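PDB 3AX6: phosphoribosylaminoimidazole carboxylase, ATPase subunit from Thermotoga maritima, which probably catalyses the ATP-dependent carboxylation of 5-aminoimidazole ribonucleotide with bicarbonate to N5-carboxyaminoimidazole ribonucleotide in de novo purine biosynthesis. Local coordinates for residues Ile4-Gly9 with Lys14-Glu19; Ser265-Ile270 with Thr275-Gln280. All coordinates share one frame; numbering follows the deposited sequence.

Interaction 1 of 2, residues Ile4-Gly9 with Lys14-Glu19; sequences IGIIGG and KMMTLE
I6 carries the apolar contact of strand 3-7 with helix 11-22, and M16, modelled as selenomethionine, meets it from the helix. The end methyl CD1 of I6 lies 4.0 Å from CE of M16, and the branch methyl CG2 of I6 is 4.1 Å from the same CE, so one methyl group touches both arms of the isoleucine. M16 can do this because its chain turns about the CG-SE bond (chi3 49°), bringing CE toward I6.

The polar group at the interface belongs to T17. Its OG1 sits 3.6 Å from CD1 of I6, a van der Waals contact. With OG1 anti to its own carbonyl carbon (chi1 -66°), the hydroxyl is hydrogen-bonded to the carbonyl oxygen of G13 one turn back, which satisfies a buried polar atom beside an apolar methyl.

No hydrogen bond crosses between the segments, and the closest CA pair, I6 and T17, is 7.8 Å apart. Just past the strand, the backbone nitrogen of G9 is hydrogen-bonded to OD1 of D31. Strand 3-7, helix 11-22 and strand 26-31 belong to a beta-alpha-beta unit, and the spacing of G8, G10 and G13 is consistent with the glycine-rich turn of a Rossmann-type fold, as in the preATP-grasp family.

Interaction 2 of 2, residues Ser265-Ile270 with Thr275-Gln280; sequences SGHYTI and TSQFEQ
T269 receives the one hydrogen bond that crosses between two consecutive, closely linked helices of the ATP-grasp region, the short helix 268-272 and helix 277-285. The backbone nitrogen of Q277 donates to OG1 of T269 over 3.0 Å at 154°, so a side chain of the first helix engages an N-H in the first turn of the second. That OG1 in turn donates to the carbonyl oxygen of G266 at 2.7 Å, with a C=O...donor angle of 175°, close to the line of the carbonyl bond. The torsion that sets OG1 between the backbone N and carbonyl carbon (chi1 63°) lets it serve both partners. A valine here would probably leave the Q277 N-H without its acceptor and remove one of the two donors to G266 O.

Beside this relay, the Q277 side chain runs extended past G266, bringing NE2 within 3.3 Å of the G266 carbonyl carbon without a hydrogen bond to its oxygen; OE1 accepts from the backbone nitrogen of H263. On the aromatic side, the H267 and F278 rings meet rim to rim, their planes 18° apart, while CD1 of I270 touches CE2 of F278 at the ring edge, 3.9 Å away. Farther out, H267 stacks on H346, and helix 11-22 packs against this side. The second helix is capped at its start by S276, the N-cap residue, whose OG accepts from the backbone nitrogen of E279 at 3.2 Å.

Interaction 1 closes in the chain well before interaction 2 opens, and the two lie in different regions of the protein, preATP-grasp and ATP-grasp. Their centres are nevertheless only about 14 Å apart, and they touch directly. Helix 11-22 is the shared element: its M16 reaches the parallel sheet in interaction 1, while the same helix meets helices 268-272 and 277-285 of interaction 2. CG of M16 lies 3.6 Å from CD1 of F278, and CB of M15 is 3.6 Å from CE1 of that F278 ring. Helix 11-22 is thus sandwiched between the Rossmann-like sheet and the helical pair, forming part of a buried interface between the two regions, away from the nucleotide site.

Interaction 1 of 2, residues Ile4-Gly9 with Lys14-Glu19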
ATOM      1  N   ILE A   4       8.658 -14.013  10.649  1.00 17.88           N
ATOM      2  CA  ILE A   4       7.818 -13.303  11.605  1.00 13.79           C
ATOM      3  C   ILE A   4       6.527 -14.094  11.794  1.00 13.89           C
ATOM      4  O   ILE A   4       5.838 -14.420  10.823  1.00 14.21           O
ATOM      5  CB  ILE A   4       7.456 -11.882  11.108  1.00 12.26           C
ATOM      6  CG1 ILE A   4       8.715 -11.010  11.045  1.00  9.56           C
ATOM      7  CG2 ILE A   4       6.421 -11.254  12.033  1.00 10.30           C
ATOM      8  CD1 ILE A   4       8.480  -9.633  10.473  1.00  6.58           C
ATOM      9  N   GLY A   5       6.215 -14.413  13.044  1.00 11.90           N
ATOM     10  CA  GLY A   5       5.001 -15.146  13.336  1.00 12.72           C
ATOM     11  C   GLY A   5       3.940 -14.160  13.786  1.00 14.76           C
ATOM     12  O   GLY A   5       4.222 -13.257  14.584  1.00 13.52           O
ATOM     13  N   ILE A   6       2.723 -14.321  13.273  1.00 13.94           N
ATOM     14  CA  ILE A   6       1.632 -13.424  13.629  1.00 14.33           C
ATOM     15  C   ILE A   6       0.412 -14.184  14.135  1.00 14.75           C
ATOM     16  O   ILE A   6      -0.158 -15.003  13.421  1.00 16.85           O
ATOM     17  CB  ILE A   6       1.190 -12.560  12.420  1.00 13.57           C
ATOM     18  CG1 ILE A   6       2.384 -11.795  11.852  1.00 12.82           C
ATOM     19  CG2 ILE A   6       0.111 -11.573  12.853  1.00 13.49           C
ATOM     20  CD1 ILE A   6       2.034 -10.936  10.655  1.00 12.40           C
ATOM     21  N   ILE A   7       0.020 -13.911  15.375  1.00 16.12           N
ATOM     22  CA  ILE A   7      -1.151 -14.547  15.973  1.00 14.53           C
ATOM     23  C   ILE A   7      -2.346 -13.643  15.682  1.00 14.23           C
ATOM     24  O   ILE A   7      -2.430 -12.532  16.202  1.00 14.15           O
ATOM     25  CB  ILE A   7      -0.986 -14.702  17.505  1.00 14.30           C
ATOM     26  CG1 ILE A   7       0.240 -15.572  17.804  1.00 15.00           C
ATOM     27  CG2 ILE A   7      -2.251 -15.315  18.111  1.00 12.30           C
ATOM     28  CD1 ILE A   7       0.662 -15.595  19.268  1.00 13.78           C
ATOM     29  N   GLY A   8      -3.260 -14.124  14.844  1.00 13.83           N
ATOM     30  CA  GLY A   8      -4.429 -13.347  14.481  1.00 12.67           C
ATOM     31  C   GLY A   8      -4.445 -13.152  12.979  1.00 15.23           C
ATOM     32  O   GLY A   8      -3.601 -12.434  12.436  1.00 14.87           O
ATOM     33  N   GLY A   9      -5.401 -13.786  12.305  1.00 15.34           N
ATOM     34  CA  GLY A   9      -5.488 -13.685  10.857  1.00 15.59           C
ATOM     35  C   GLY A   9      -6.499 -12.693  10.312  1.00 15.86           C
ATOM     36  O   GLY A   9      -6.829 -12.726   9.128  1.00 16.29           O
ATOM     37  N   LYS A  14      -3.597  -9.126   8.371  1.00 14.82           N
ATOM     38  CA  LYS A  14      -3.383  -9.220   6.936  1.00 15.02           C
ATOM     39  C   LYS A  14      -2.560  -8.028   6.489  1.00 15.73           C
ATOM     40  O   LYS A  14      -1.601  -8.172   5.741  1.00 13.16           O
ATOM     41  CB  LYS A  14      -4.713  -9.230   6.191  1.00 15.86           C
ATOM     42  CG  LYS A  14      -4.570  -9.165   4.674  1.00 15.99           C
ATOM     43  CD  LYS A  14      -5.930  -9.240   4.003  1.00 17.70           C
ATOM     44  CE  LYS A  14      -5.827  -9.141   2.495  1.00 15.61           C
ATOM     45  NZ  LYS A  14      -7.150  -9.464   1.898  1.00 16.25           N
HETATM   46  N   MSE A  15      -2.943  -6.845   6.961  1.00 17.44           N
HETATM   47  CA  MSE A  15      -2.238  -5.619   6.616  1.00 18.80           C
HETATM   48  C   MSE A  15      -0.807  -5.660   7.145  1.00 17.46           C
HETATM   49  O   MSE A  15       0.107  -5.149   6.501  1.00 18.78           O
HETATM   50  CB  MSE A  15      -3.015  -4.416   7.152  1.00 22.82           C
HETATM   51  CG  MSE A  15      -4.412  -4.337   6.541  1.00 27.80           C
HETATM   52 SE   MSE A  15      -5.615  -3.005   7.271  1.00 37.15          SE
HETATM   53  CE  MSE A  15      -5.095  -1.535   6.140  1.00 28.19           C
HETATM   54  N   MSE A  16      -0.608  -6.281   8.306  1.00 17.44           N
HETATM   55  CA  MSE A  16       0.735  -6.426   8.878  1.00 18.68           C
HETATM   56  C   MSE A  16       1.507  -7.410   7.988  1.00 17.04           C
HETATM   57  O   MSE A  16       2.660  -7.179   7.624  1.00 14.86           O
HETATM   58  CB  MSE A  16       0.679  -7.011  10.297  1.00 21.05           C
HETATM   59  CG  MSE A  16       0.084  -6.121  11.379  1.00 27.33           C
HETATM   60 SE   MSE A  16      -0.071  -7.084  13.073  1.00 34.12          SE
HETATM   61  CE  MSE A  16       1.695  -7.799  13.136  1.00 26.53           C
ATOM     62  N   THR A  17       0.852  -8.519   7.659  1.00 15.68           N
ATOM     63  CA  THR A  17       1.446  -9.550   6.819  1.00 15.74           C
ATOM     64  C   THR A  17       1.996  -8.960   5.515  1.00 16.88           C
ATOM     65  O   THR A  17       3.182  -9.136   5.209  1.00 16.12           O
ATOM     66  CB  THR A  17       0.412 -10.666   6.479  1.00 14.27           C
ATOM     67  OG1 THR A  17       0.056 -11.382   7.670  1.00 10.67           O
ATOM     68  CG2 THR A  17       0.991 -11.638   5.463  1.00 12.89           C
ATOM     69  N   LEU A  18       1.149  -8.257   4.757  1.00 16.73           N
ATOM     70  CA  LEU A  18       1.592  -7.674   3.489  1.00 16.81           C
ATOM     71  C   LEU A  18       2.807  -6.773   3.674  1.00 16.16           C
ATOM     72  O   LEU A  18       3.802  -6.922   2.976  1.00 17.71           O
ATOM     73  CB  LEU A  18       0.469  -6.879   2.809  1.00 16.23           C
ATOM     74  CG  LEU A  18      -0.658  -7.599   2.055  1.00 15.95           C
ATOM     75  CD1 LEU A  18      -0.093  -8.645   1.092  1.00 14.07           C
ATOM     76  CD2 LEU A  18      -1.567  -8.261   3.041  1.00 19.80           C
ATOM     77  N   GLU A  19       2.738  -5.847   4.623  1.00 15.14           N
ATOM     78  CA  GLU A  19       3.859  -4.939   4.856  1.00 14.87           C
ATOM     79  C   GLU A  19       5.113  -5.683   5.259  1.00 13.88           C
ATOM     80  O   GLU A  19       6.218  -5.269   4.924  1.00 13.44           O
ATOM     81  CB  GLU A  19       3.510  -3.907   5.932  1.00 13.65           C
ATOM     82  CG  GLU A  19       2.616  -2.784   5.444  1.00 20.10           C
ATOM     83  CD  GLU A  19       3.214  -2.044   4.252  1.00 24.99           C
ATOM     84  OE1 GLU A  19       4.411  -1.673   4.313  1.00 22.63           O
ATOM     85  OE2 GLU A  19       2.487  -1.830   3.254  1.00 28.22           O
TER

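Interaction 2 of 2, residues Ser265-Ile270 with Thr275-Gln280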
ATOM      1  N   SER A 265      -7.837   3.573  14.576  1.00 12.00           N
ATOM      2  CA  SER A 265      -7.724   5.024  14.529  1.00 15.56           C
ATOM      3  C   SER A 265      -6.434   5.454  13.823  1.00 15.75           C
ATOM      4  O   SER A 265      -6.189   6.646  13.656  1.00 16.34           O
ATOM      5  CB  SER A 265      -7.764   5.626  15.941  1.00 15.42           C
ATOM      6  OG  SER A 265      -6.492   5.551  16.562  1.00 17.87           O
ATOM      7  N   GLY A 266      -5.626   4.479  13.402  1.00 16.42           N
ATOM      8  CA  GLY A 266      -4.380   4.788  12.719  1.00 13.51           C
ATOM      9  C   GLY A 266      -4.353   4.447  11.234  1.00 13.84           C
ATOM     10  O   GLY A 266      -3.312   4.570  10.587  1.00 14.26           O
ATOM     11  N   HIS A 267      -5.482   4.021  10.675  1.00 12.77           N
ATOM     12  CA  HIS A 267      -5.510   3.673   9.251  1.00 11.67           C
ATOM     13  C   HIS A 267      -5.206   4.877   8.365  1.00 11.46           C
ATOM     14  O   HIS A 267      -4.752   4.731   7.231  1.00 12.49           O
ATOM     15  CB  HIS A 267      -6.868   3.080   8.849  1.00 10.70           C
ATOM     16  CG  HIS A 267      -7.094   1.691   9.357  1.00 13.29           C
ATOM     17  ND1 HIS A 267      -6.097   0.739   9.381  1.00 15.71           N
ATOM     18  CD2 HIS A 267      -8.199   1.095   9.867  1.00 13.95           C
ATOM     19  CE1 HIS A 267      -6.578  -0.383   9.889  1.00 15.11           C
ATOM     20  NE2 HIS A 267      -7.849  -0.194  10.193  1.00 11.92           N
ATOM     21  N   TYR A 268      -5.456   6.070   8.881  1.00 10.46           N
ATOM     22  CA  TYR A 268      -5.205   7.276   8.112  1.00  9.91           C
ATOM     23  C   TYR A 268      -3.751   7.333   7.667  1.00 11.49           C
ATOM     24  O   TYR A 268      -3.449   7.823   6.572  1.00 13.19           O
ATOM     25  CB  TYR A 268      -5.548   8.514   8.948  1.00  8.09           C
ATOM     26  CG  TYR A 268      -4.510   8.886   9.974  1.00  8.51           C
ATOM     27  CD1 TYR A 268      -3.488   9.772   9.657  1.00  6.98           C
ATOM     28  CD2 TYR A 268      -4.537   8.340  11.266  1.00  9.43           C
ATOM     29  CE1 TYR A 268      -2.512  10.118  10.591  1.00  7.31           C
ATOM     30  CE2 TYR A 268      -3.554   8.681  12.211  1.00  8.96           C
ATOM     31  CZ  TYR A 268      -2.545   9.573  11.857  1.00  8.18           C
ATOM     32  OH  TYR A 268      -1.549   9.914  12.753  1.00 12.79           O
ATOM     33  N   THR A 269      -2.851   6.823   8.505  1.00 11.15           N
ATOM     34  CA  THR A 269      -1.422   6.851   8.190  1.00 12.86           C
ATOM     35  C   THR A 269      -1.086   6.220   6.831  1.00 13.79           C
ATOM     36  O   THR A 269      -0.120   6.627   6.176  1.00 14.53           O
ATOM     37  CB  THR A 269      -0.578   6.141   9.293  1.00 11.42           C
ATOM     38  OG1 THR A 269      -0.930   4.753   9.355  1.00 10.52           O
ATOM     39  CG2 THR A 269      -0.827   6.782  10.665  1.00 10.68           C
ATOM     40  N   ILE A 270      -1.884   5.239   6.412  1.00 12.87           N
ATOM     41  CA  ILE A 270      -1.655   4.545   5.144  1.00 15.80           C
ATOM     42  C   ILE A 270      -1.769   5.488   3.958  1.00 17.90           C
ATOM     43  O   ILE A 270      -1.024   5.366   2.982  1.00 19.90           O
ATOM     44  CB  ILE A 270      -2.671   3.396   4.942  1.00 14.35           C
ATOM     45  CG1 ILE A 270      -2.484   2.342   6.032  1.00 15.05           C
ATOM     46  CG2 ILE A 270      -2.496   2.768   3.564  1.00 13.90           C
ATOM     47  CD1 ILE A 270      -3.597   1.312   6.085  1.00 11.45           C
ATOM     48  N   THR A 275       5.259   6.840   6.388  1.00 11.78           N
ATOM     49  CA  THR A 275       5.258   5.411   6.684  1.00 11.40           C
ATOM     50  C   THR A 275       4.018   4.997   7.476  1.00 12.27           C
ATOM     51  O   THR A 275       3.695   5.569   8.523  1.00 13.42           O
ATOM     52  CB  THR A 275       6.558   4.954   7.432  1.00 10.20           C
ATOM     53  OG1 THR A 275       6.221   4.369   8.691  1.00 11.66           O
ATOM     54  CG2 THR A 275       7.493   6.092   7.640  1.00  4.67           C
ATOM     55  N   SER A 276       3.311   4.001   6.957  1.00 12.49           N
ATOM     56  CA  SER A 276       2.092   3.522   7.595  1.00 12.75           C
ATOM     57  C   SER A 276       2.358   2.828   8.932  1.00 12.28           C
ATOM     58  O   SER A 276       3.459   2.325   9.183  1.00 11.02           O
ATOM     59  CB  SER A 276       1.354   2.553   6.673  1.00 13.44           C
ATOM     60  OG  SER A 276       1.938   1.268   6.740  1.00 17.47           O
ATOM     61  N   GLN A 277       1.326   2.789   9.769  1.00 10.12           N
ATOM     62  CA  GLN A 277       1.423   2.174  11.085  1.00 10.90           C
ATOM     63  C   GLN A 277       1.821   0.704  11.003  1.00 10.64           C
ATOM     64  O   GLN A 277       2.436   0.175  11.926  1.00 10.10           O
ATOM     65  CB  GLN A 277       0.091   2.307  11.833  1.00 10.01           C
ATOM     66  CG  GLN A 277      -1.031   1.420  11.308  1.00  8.92           C
ATOM     67  CD  GLN A 277      -2.235   1.426  12.231  1.00 11.32           C
ATOM     68  OE1 GLN A 277      -2.087   1.495  13.453  1.00 10.37           O
ATOM     69  NE2 GLN A 277      -3.430   1.339  11.657  1.00  9.65           N
ATOM     70  N   PHE A 278       1.474   0.055   9.894  1.00 12.33           N
ATOM     71  CA  PHE A 278       1.788  -1.357   9.693  1.00 12.17           C
ATOM     72  C   PHE A 278       3.254  -1.579   9.331  1.00 13.48           C
ATOM     73  O   PHE A 278       3.875  -2.532   9.798  1.00 13.70           O
ATOM     74  CB  PHE A 278       0.860  -1.939   8.632  1.00 10.95           C
ATOM     75  CG  PHE A 278      -0.577  -1.987   9.064  1.00 10.46           C
ATOM     76  CD1 PHE A 278      -1.023  -2.984   9.932  1.00  9.77           C
ATOM     77  CD2 PHE A 278      -1.482  -1.025   8.627  1.00  6.29           C
ATOM     78  CE1 PHE A 278      -2.352  -3.019  10.357  1.00 10.57           C
ATOM     79  CE2 PHE A 278      -2.806  -1.052   9.043  1.00  6.90           C
ATOM     80  CZ  PHE A 278      -3.246  -2.048   9.909  1.00 10.00           C
ATOM     81  N   GLU A 279       3.811  -0.708   8.498  1.00 13.98           N
ATOM     82  CA  GLU A 279       5.222  -0.825   8.168  1.00 13.76           C
ATOM     83  C   GLU A 279       5.992  -0.482   9.445  1.00 12.49           C
ATOM     84  O   GLU A 279       6.963  -1.140   9.803  1.00 13.59           O
ATOM     85  CB  GLU A 279       5.628   0.175   7.083  1.00 14.81           C
ATOM     86  CG  GLU A 279       7.111   0.113   6.765  1.00 13.84           C
ATOM     87  CD  GLU A 279       7.569   1.206   5.835  1.00 14.49           C
ATOM     88  OE1 GLU A 279       6.747   1.680   5.028  1.00 17.65           O
ATOM     89  OE2 GLU A 279       8.756   1.578   5.899  1.00 13.17           O
ATOM     90  N   GLN A 280       5.535   0.564  10.124  1.00 11.78           N
ATOM     91  CA  GLN A 280       6.166   1.040  11.351  1.00 11.59           C
ATOM     92  C   GLN A 280       6.241  -0.069  12.396  1.00 10.89           C
ATOM     93  O   GLN A 280       7.265  -0.244  13.065  1.00 11.66           O
ATOM     94  CB  GLN A 280       5.378   2.232  11.904  1.00 10.88           C
ATOM     95  CG  GLN A 280       6.138   3.078  12.910  1.00 13.40           C
ATOM     96  CD  GLN A 280       7.298   3.823  12.273  1.00 16.03           C
ATOM     97  OE1 GLN A 280       8.318   3.230  11.919  1.00 16.00           O
ATOM     98  NE2 GLN A 280       7.139   5.129  12.111  1.00 15.52           N
TER